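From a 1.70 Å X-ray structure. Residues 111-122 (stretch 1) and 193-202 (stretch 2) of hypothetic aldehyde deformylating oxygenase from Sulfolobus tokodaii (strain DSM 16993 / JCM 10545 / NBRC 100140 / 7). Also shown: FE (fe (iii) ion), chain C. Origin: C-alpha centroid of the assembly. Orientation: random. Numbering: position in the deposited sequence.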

# COMPACT_ATOMS: atom_id res chain seq x y z
N GLU A 111 4.39 0.01 2.21
CA GLU A 111 4.68 -1.03 1.25
C GLU A 111 4.95 -2.37 1.91
O GLU A 111 4.49 -3.39 1.41
N GLY A 112 5.70 -2.41 3.00
CA GLY A 112 6.19 -3.66 3.54
C GLY A 112 5.30 -4.31 4.56
O GLY A 112 5.54 -5.46 4.91
N VAL A 113 4.27 -3.61 5.02
CA VAL A 113 3.28 -4.23 5.93
C VAL A 113 1.87 -4.12 5.34
O VAL A 113 1.28 -5.17 4.98
N LEU A 114 1.35 -2.93 5.17
CA LEU A 114 -0.03 -2.73 4.72
C LEU A 114 -0.24 -3.26 3.32
O LEU A 114 -1.16 -4.03 3.11
N ALA A 115 0.59 -2.84 2.38
CA ALA A 115 0.41 -3.27 0.98
C ALA A 115 0.58 -4.76 0.86
O ALA A 115 -0.13 -5.40 0.07
N THR A 116 1.53 -5.36 1.60
CA THR A 116 1.76 -6.77 1.58
C THR A 116 0.48 -7.54 1.92
O THR A 116 0.08 -8.48 1.21
N VAL A 117 -0.24 -7.08 2.96
CA VAL A 117 -1.52 -7.68 3.34
C VAL A 117 -2.64 -7.45 2.31
O VAL A 117 -3.32 -8.39 1.89
N GLY A 118 -2.74 -6.21 1.84
CA GLY A 118 -3.79 -5.88 0.89
C GLY A 118 -3.62 -6.62 -0.41
O GLY A 118 -4.57 -7.16 -1.01
N LEU A 119 -2.38 -6.71 -0.87
CA LEU A 119 -2.07 -7.40 -2.13
C LEU A 119 -2.29 -8.91 -1.99
O LEU A 119 -2.76 -9.58 -2.92
N LYS A 120 -1.94 -9.48 -0.83
CA LYS A 120 -2.25 -10.90 -0.56
C LYS A 120 -3.74 -11.14 -0.71
O LYS A 120 -4.16 -12.11 -1.37
N ILE A 121 -4.55 -10.33 -0.09
CA ILE A 121 -5.99 -10.51 -0.17
C ILE A 121 -6.47 -10.35 -1.61
O ILE A 121 -7.20 -11.17 -2.12
N LEU A 122 -6.00 -9.31 -2.29
CA LEU A 122 -6.37 -9.10 -3.71
C LEU A 122 -5.97 -10.22 -4.61
O LEU A 122 -6.73 -10.60 -5.53
N GLU A 193 -6.45 -12.79 12.16
CA GLU A 193 -5.40 -13.51 11.43
C GLU A 193 -4.61 -12.49 10.59
O GLU A 193 -3.43 -12.61 10.49
N LEU A 194 -5.29 -11.52 10.04
CA LEU A 194 -4.58 -10.47 9.26
C LEU A 194 -3.68 -9.63 10.12
O LEU A 194 -2.56 -9.34 9.74
N VAL A 195 -4.14 -9.21 11.31
CA VAL A 195 -3.29 -8.52 12.25
C VAL A 195 -2.13 -9.39 12.74
O VAL A 195 -1.01 -8.91 12.85
N ASN A 196 -2.37 -10.70 12.96
CA ASN A 196 -1.25 -11.59 13.25
C ASN A 196 -0.20 -11.61 12.16
O ASN A 196 0.98 -11.62 12.46
N LEU A 197 -0.63 -11.66 10.91
CA LEU A 197 0.29 -11.56 9.80
C LEU A 197 1.04 -10.23 9.81
O LEU A 197 2.25 -10.23 9.62
N MET A 198 0.34 -9.13 10.08
CA MET A 198 1.00 -7.85 10.15
C MET A 198 2.10 -7.85 11.18
O MET A 198 3.15 -7.25 10.95
N GLU A 199 1.87 -8.49 12.34
CA GLU A 199 2.89 -8.53 13.37
C GLU A 199 4.11 -9.27 12.90
O GLU A 199 5.21 -8.89 13.21
N GLU A 200 3.93 -10.36 12.15
CA GLU A 200 5.04 -11.11 11.64
C GLU A 200 5.82 -10.31 10.58
O GLU A 200 7.02 -10.32 10.51
N LEU A 201 5.09 -9.59 9.74
CA LEU A 201 5.74 -8.70 8.77
C LEU A 201 6.55 -7.57 9.41
O LEU A 201 7.63 -7.25 8.97
N LYS A 202 6.01 -6.97 10.43
CA LYS A 202 6.74 -5.95 11.21
C LYS A 202 8.04 -6.53 11.72
O LYS A 202 9.08 -5.93 11.57

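The two helices run roughly antiparallel, their N-to-C directions 143° apart and their axes 9.2 Å apart at closest approach. No hydrogen bond crosses between them; the contact is made by apolar side chains fitted together as knobs into holes.

V117 is the knob of stretch 1. Its CA-to-CB bond points toward the other helix, and its t rotamer (chi1 171°) sends both methyl groups into a hole lined by L194, L197, M198 and L201. V117 CG2 lies 3.7 Å from M198 CG, 3.8 Å from L201 CD1 and 3.9 Å from L197 CD2, while V117 CG1 rests 4.0 Å from L194 CD2. A short, beta-branched residue suits this place, presenting two methyls close to its own backbone.

L201 answers from stretch 2, inserted among G112, V113, T116 and V117. Its chi1 of m and chi2 of t, a common leucine pair in helices, bring L201 CD1 to 3.7 Å from T116 CG2. Here the helices come close, with V113 CA and L201 CA 5.8 Å apart. G112 contributes its backbone, with G112 O 4.0 Å from L201 CB. V113 points sideways, yet its t rotamer still places V113 CG2 4.3 Å from L201 CB and V113 CG1 3.9 Å from M198 CE.

M198 also starts sideways, but its chain (m, t, p) reaches across, and the flexible thioether brings its terminal methyl, CE, into contact with stretch 1. M198 CE meets L114 CD2 at 3.8 Å; L114 itself points away at CB, and its m, t conformation brings its end back to the contact.

At the other end, L194 (m, t) likewise begins sideways and ends nearer, with L194 CD1 3.9 Å from CD1 of I121, whose CB points toward stretch 2. L197 adopts t, p, and L197 CD2 lies 3.7 Å from K120 CD. The lysine thus lends its aliphatic chain to the packing, extended through chi3 and turning to p at chi4, while NZ is hydrogen-bonded to a residue just outside one of the stretches.

Some polar groups have partners outside the contact between the helices. T116, at m, keeps CG2 against L201 while T116 OG1 lies 3.1 Å from E111 O, at the wider pi-type turn at 111-115. E111 itself is out of reach of stretch 2: with chi1 m and chi2 t, it extends its carboxylate to the iron, E111 OE2 binding FE at 1.9 Å. Water 1 is also a ligand, its O 2.1 Å from FE, and four further atoms come from elsewhere in the structure.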

# COMPACT_ATOMS: atom_id res chain seq x y z
CB GLU A 111 5.83 -0.62 0.33
CG GLU A 111 5.56 0.69 -0.42
CD GLU A 111 6.69 1.11 -1.36
OE1 GLU A 111 7.84 1.19 -0.90
OE2 GLU A 111 6.47 1.40 -2.57
CB VAL A 113 3.35 -3.60 7.31
CG1 VAL A 113 2.28 -4.28 8.16
CG2 VAL A 113 4.70 -3.82 7.91
CB LEU A 114 -0.43 -1.26 4.77
CG LEU A 114 -0.64 -0.80 6.18
CD1 LEU A 114 -0.57 0.70 6.13
CD2 LEU A 114 -2.05 -1.30 6.61
CB ALA A 115 1.34 -2.55 0.01
CB THR A 116 2.93 -7.17 2.54
OG1 THR A 116 4.11 -6.42 2.18
CG2 THR A 116 3.17 -8.65 2.48
CB VAL A 117 -1.93 -7.19 4.72
CG1 VAL A 117 -3.34 -7.63 5.06
CG2 VAL A 117 -0.92 -7.72 5.72
CB LEU A 119 -0.64 -7.11 -2.58
CG LEU A 119 -0.43 -5.68 -3.05
CD1 LEU A 119 1.02 -5.31 -3.19
CD2 LEU A 119 -1.14 -5.45 -4.37
CB LYS A 120 -1.82 -11.27 0.88
CG LYS A 120 -2.49 -12.54 1.42
CD LYS A 120 -2.21 -12.66 2.94
CE LYS A 120 -3.13 -13.66 3.65
NZ LYS A 120 -2.69 -15.02 3.17
CB ILE A 121 -6.73 -9.53 0.74
CG1 ILE A 121 -6.36 -9.79 2.22
CG2 ILE A 121 -8.22 -9.57 0.48
CD1 ILE A 121 -6.78 -8.63 3.09
CB LEU A 122 -5.92 -7.71 -4.24
CG LEU A 122 -6.61 -6.56 -3.56
CD1 LEU A 122 -5.95 -5.25 -3.95
CD2 LEU A 122 -8.11 -6.50 -3.90
CB GLU A 193 -5.87 -14.68 10.54
CG GLU A 193 -6.36 -15.86 11.34
CD GLU A 193 -6.80 -17.06 10.49
OE1 GLU A 193 -6.61 -17.04 9.25
OE2 GLU A 193 -7.35 -18.02 11.08
CB LEU A 194 -5.61 -9.56 8.56
CG LEU A 194 -6.34 -10.22 7.44
CD1 LEU A 194 -7.37 -9.25 6.93
CD2 LEU A 194 -5.49 -10.77 6.31
CB VAL A 195 -4.12 -7.97 13.46
CG1 VAL A 195 -3.23 -7.39 14.55
CG2 VAL A 195 -5.13 -6.92 12.95
CB ASN A 196 -1.67 -13.04 13.59
CG ASN A 196 -2.61 -13.12 14.78
OD1 ASN A 196 -2.70 -12.22 15.61
ND2 ASN A 196 -3.35 -14.19 14.82
CB LEU A 197 -0.47 -11.76 8.48
CG LEU A 197 0.36 -11.38 7.26
CD1 LEU A 197 1.58 -12.26 7.07
CD2 LEU A 197 -0.58 -11.54 6.12
CB MET A 198 0.02 -6.71 10.36
CG MET A 198 -0.92 -6.50 9.19
SD MET A 198 -2.26 -5.39 9.66
CE MET A 198 -1.42 -3.87 9.39
CB GLU A 199 2.29 -9.20 14.61
CG GLU A 199 1.21 -8.37 15.23
CD GLU A 199 1.77 -7.33 16.25
OE1 GLU A 199 3.02 -7.13 16.39
OE2 GLU A 199 0.92 -6.78 16.96
CB GLU A 200 4.60 -12.43 11.11
CG GLU A 200 3.94 -13.26 12.20
CD GLU A 200 4.77 -14.09 13.23
OE1 GLU A 200 6.03 -13.85 13.56
OE2 GLU A 200 4.03 -15.05 13.72
CB LEU A 201 4.70 -8.13 7.83
CG LEU A 201 4.00 -9.13 6.91
CD1 LEU A 201 2.78 -8.54 6.20
CD2 LEU A 201 4.96 -9.66 5.87
CB LYS A 202 5.89 -5.48 12.36
CG LYS A 202 6.50 -4.36 13.23
CD LYS A 202 5.81 -4.32 14.58
CE LYS A 202 6.72 -3.74 15.62
NZ LYS A 202 6.05 -3.85 16.94
FE FE C . 5.41 0.70 -4.03
O HOH W 1 3.56 1.21 -3.26